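Local structure of putative gdp-fucose protein o-fucosyltransferase 1 (Caenorhabditis elegans, 3ZY2) at residues K55-F59 with E60-Q64. The protein belongs to the GDP-fucose protein O-fucosyltransferase family of the GT-B clan and, in this crystal, binds guanosine-5'-diphosphate. Residues are numbered along the deposited sequence; the frame is centred on the assembly and turned at random.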
ATOM      1  N   LYS A  55      21.051   7.780   7.529  1.00 18.11           N
ATOM      2  CA  LYS A  55      21.998   7.051   8.350  1.00 17.98           C
ATOM      3  C   LYS A  55      21.278   5.936   9.099  1.00 16.73           C
ATOM      4  O   LYS A  55      20.232   6.181   9.692  1.00 16.12           O
ATOM      5  CB  LYS A  55      22.661   8.004   9.344  1.00 18.75           C
ATOM      6  CG  LYS A  55      23.770   7.362  10.156  1.00 20.94           C
ATOM      7  CD  LYS A  55      24.306   8.322  11.190  1.00 24.93           C
ATOM      8  CE  LYS A  55      25.441   7.679  11.971  1.00 28.92           C
ATOM      9  NZ  LYS A  55      25.996   8.580  13.017  1.00 32.04           N
ATOM     10  N   MET A  56      21.858   4.736   9.076  1.00 17.39           N
ATOM     11  CA  MET A  56      21.289   3.572   9.781  1.00 18.00           C
ATOM     12  C   MET A  56      21.931   3.368  11.105  1.00 17.01           C
ATOM     13  O   MET A  56      23.169   3.323  11.187  1.00 19.17           O
ATOM     14  CB  MET A  56      21.623   2.286   9.057  1.00 19.26           C
ATOM     15  CG  MET A  56      21.509   2.257   7.635  1.00 25.39           C
ATOM     16  SD  MET A  56      19.785   2.024   7.625  1.00 33.33           S
ATOM     17  CE  MET A  56      19.467   3.501   6.800  1.00  9.51           C
ATOM     18  N   ILE A  57      21.093   3.134  12.125  1.00 16.07           N
ATOM     19  CA  ILE A  57      21.564   3.008  13.493  1.00 15.69           C
ATOM     20  C   ILE A  57      21.255   1.597  14.002  1.00 15.61           C
ATOM     21  O   ILE A  57      20.120   1.179  13.965  1.00 15.73           O
ATOM     22  CB  ILE A  57      20.843   4.056  14.399  1.00 14.96           C
ATOM     23  CG1 ILE A  57      20.856   5.484  13.796  1.00 17.21           C
ATOM     24  CG2 ILE A  57      21.377   3.983  15.833  1.00 16.92           C
ATOM     25  CD1 ILE A  57      22.237   6.130  13.542  1.00 22.17           C
ATOM     26  N   PRO A  58      22.280   0.843  14.445  1.00 16.33           N
ATOM     27  CA  PRO A  58      21.948  -0.503  14.924  1.00 16.19           C
ATOM     28  C   PRO A  58      21.027  -0.460  16.148  1.00 15.12           C
ATOM     29  O   PRO A  58      21.174   0.426  17.029  1.00 15.27           O
ATOM     30  CB  PRO A  58      23.310  -1.094  15.315  1.00 17.22           C
ATOM     31  CG  PRO A  58      24.319  -0.290  14.537  1.00 18.53           C
ATOM     32  CD  PRO A  58      23.725   1.093  14.436  1.00 16.81           C
ATOM     33  N   PHE A  59      20.101  -1.418  16.200  1.00 14.25           N
ATOM     34  CA  PHE A  59      19.163  -1.527  17.310  1.00 13.81           C
ATOM     35  C   PHE A  59      19.877  -1.433  18.660  1.00 13.87           C
ATOM     36  O   PHE A  59      19.457  -0.676  19.534  1.00 12.89           O
ATOM     37  CB  PHE A  59      18.393  -2.850  17.220  1.00 13.96           C
ATOM     38  CG  PHE A  59      17.543  -3.149  18.441  1.00 14.50           C
ATOM     39  CD1 PHE A  59      18.093  -3.795  19.551  1.00 15.85           C
ATOM     40  CD2 PHE A  59      16.191  -2.770  18.483  1.00 15.31           C
ATOM     41  CE1 PHE A  59      17.289  -4.061  20.703  1.00 16.85           C
ATOM     42  CE2 PHE A  59      15.397  -3.042  19.616  1.00 14.70           C
ATOM     43  CZ  PHE A  59      15.953  -3.677  20.714  1.00 15.20           C
ATOM     44  N   GLU A  60      20.954  -2.204  18.820  1.00 14.95           N
ATOM     45  CA  GLU A  60      21.643  -2.330  20.114  1.00 15.32           C
ATOM     46  C   GLU A  60      22.431  -1.077  20.534  1.00 15.34           C
ATOM     47  O   GLU A  60      22.855  -0.971  21.684  1.00 16.10           O
ATOM     48  CB  GLU A  60      22.570  -3.562  20.117  1.00 16.95           C
ATOM     49  CG  GLU A  60      23.675  -3.499  19.090  1.00 17.03           C
ATOM     50  CD  GLU A  60      23.317  -4.161  17.765  1.00 18.99           C
ATOM     51  OE1 GLU A  60      22.114  -4.205  17.382  1.00 18.39           O
ATOM     52  OE2 GLU A  60      24.277  -4.632  17.092  1.00 22.91           O
ATOM     53  N   PHE A  61      22.610  -0.133  19.616  1.00 15.44           N
ATOM     54  CA  PHE A  61      23.168   1.170  19.978  1.00 15.59           C
ATOM     55  C   PHE A  61      22.173   1.911  20.868  1.00 14.45           C
ATOM     56  O   PHE A  61      22.565   2.645  21.782  1.00 15.44           O
ATOM     57  CB  PHE A  61      23.484   1.972  18.721  1.00 16.01           C
ATOM     58  CG  PHE A  61      24.341   3.186  18.970  1.00 18.21           C
ATOM     59  CD1 PHE A  61      25.651   3.042  19.399  1.00 20.15           C
ATOM     60  CD2 PHE A  61      23.826   4.467  18.768  1.00 20.68           C
ATOM     61  CE1 PHE A  61      26.466   4.164  19.632  1.00 22.32           C
ATOM     62  CE2 PHE A  61      24.626   5.593  18.990  1.00 22.52           C
ATOM     63  CZ  PHE A  61      25.939   5.432  19.425  1.00 22.02           C
ATOM     64  N   LEU A  62      20.886   1.662  20.629  1.00 13.52           N
ATOM     65  CA  LEU A  62      19.797   2.403  21.294  1.00 12.20           C
ATOM     66  C   LEU A  62      19.136   1.627  22.424  1.00 12.39           C
ATOM     67  O   LEU A  62      18.820   2.199  23.451  1.00 13.34           O
ATOM     68  CB  LEU A  62      18.725   2.800  20.278  1.00 11.65           C
ATOM     69  CG  LEU A  62      19.212   3.677  19.125  1.00 13.10           C
ATOM     70  CD1 LEU A  62      18.063   4.010  18.232  1.00 14.47           C
ATOM     71  CD2 LEU A  62      19.867   4.973  19.669  1.00 13.53           C
ATOM     72  N   PHE A  63      18.892   0.341  22.207  1.00 12.43           N
ATOM     73  CA  PHE A  63      18.133  -0.494  23.152  1.00 13.04           C
ATOM     74  C   PHE A  63      18.862  -1.784  23.504  1.00 14.33           C
ATOM     75  O   PHE A  63      19.781  -2.212  22.795  1.00 16.66           O
ATOM     76  CB  PHE A  63      16.789  -0.861  22.527  1.00 12.06           C
ATOM     77  CG  PHE A  63      15.879   0.299  22.263  1.00 10.99           C
ATOM     78  CD1 PHE A  63      15.403   1.060  23.306  1.00 11.50           C
ATOM     79  CD2 PHE A  63      15.456   0.584  20.973  1.00 12.19           C
ATOM     80  CE1 PHE A  63      14.523   2.113  23.081  1.00 12.12           C
ATOM     81  CE2 PHE A  63      14.566   1.633  20.732  1.00 11.66           C
ATOM     82  CZ  PHE A  63      14.097   2.398  21.795  1.00 11.12           C
ATOM     83  N   GLN A  64      18.435  -2.436  24.586  1.00 14.29           N
ATOM     84  CA  GLN A  64      19.116  -3.660  25.076  1.00 15.06           C
ATOM     85  C   GLN A  64      18.508  -4.907  24.455  1.00 15.30           C
ATOM     86  O   GLN A  64      17.323  -5.153  24.583  1.00 15.68           O
ATOM     87  CB  GLN A  64      19.081  -3.738  26.613  1.00 15.36           C
ATOM     88  CG  GLN A  64      19.863  -2.610  27.237  1.00 17.44           C
ATOM     89  CD  GLN A  64      19.987  -2.703  28.733  1.00 18.75           C
ATOM     90  OE1 GLN A  64      20.028  -3.795  29.312  1.00 19.86           O
ATOM     91  NE2 GLN A  64      20.035  -1.535  29.386  1.00 18.71           N
TER
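F59 and F63 meet across one short helical turn, where strand 55-57 of a two-stranded antiparallel hairpin runs into helix 59-62 of this GT-B protein. F63 brings its CB over one face of the F59 ring, a CH-pi contact with CB 3.9 Å from the ring centroid and 29° off the normal. The two rings then lean obliquely, with F59 CE2 3.9 Å from F63 CD2, while Q64 O sits near the plane of the F59 ring at its edge. F59 reaches this position because its CG is anti to the backbone N (chi1 171°), carrying the ring forward beside the chain that follows.

Nearer the strand, I57 rests its CG2 branch against two neighbours: F61 CD2 at 3.9 Å, approached obliquely, and L62 CG at 4.0 Å. With CG between the backbone N and the carbonyl carbon and a further bend at chi2, the E60 chain folds back until OE1 is 3.9 Å from P58 CB.

Further out, I57 is tied by backbone bonds to F46 of strand 46-48, and F46 also touches the side chains of F59 and L62. W193 stacks on the F63 ring, and R196 makes a cation-pi contact with F61 and hydrogen-bonds through NH2 to F61 O, which S194 OG also meets in a hydrogen bond.

Three backbone bonds close the turn that carries these side chains. F61 N bonds to P58 O, and F59 O is gripped twice: L62 N comes from above the carbonyl plane at 3.0 Å, whereas F63 N lies in that plane, its 2.9 Å bond the straighter at 164°.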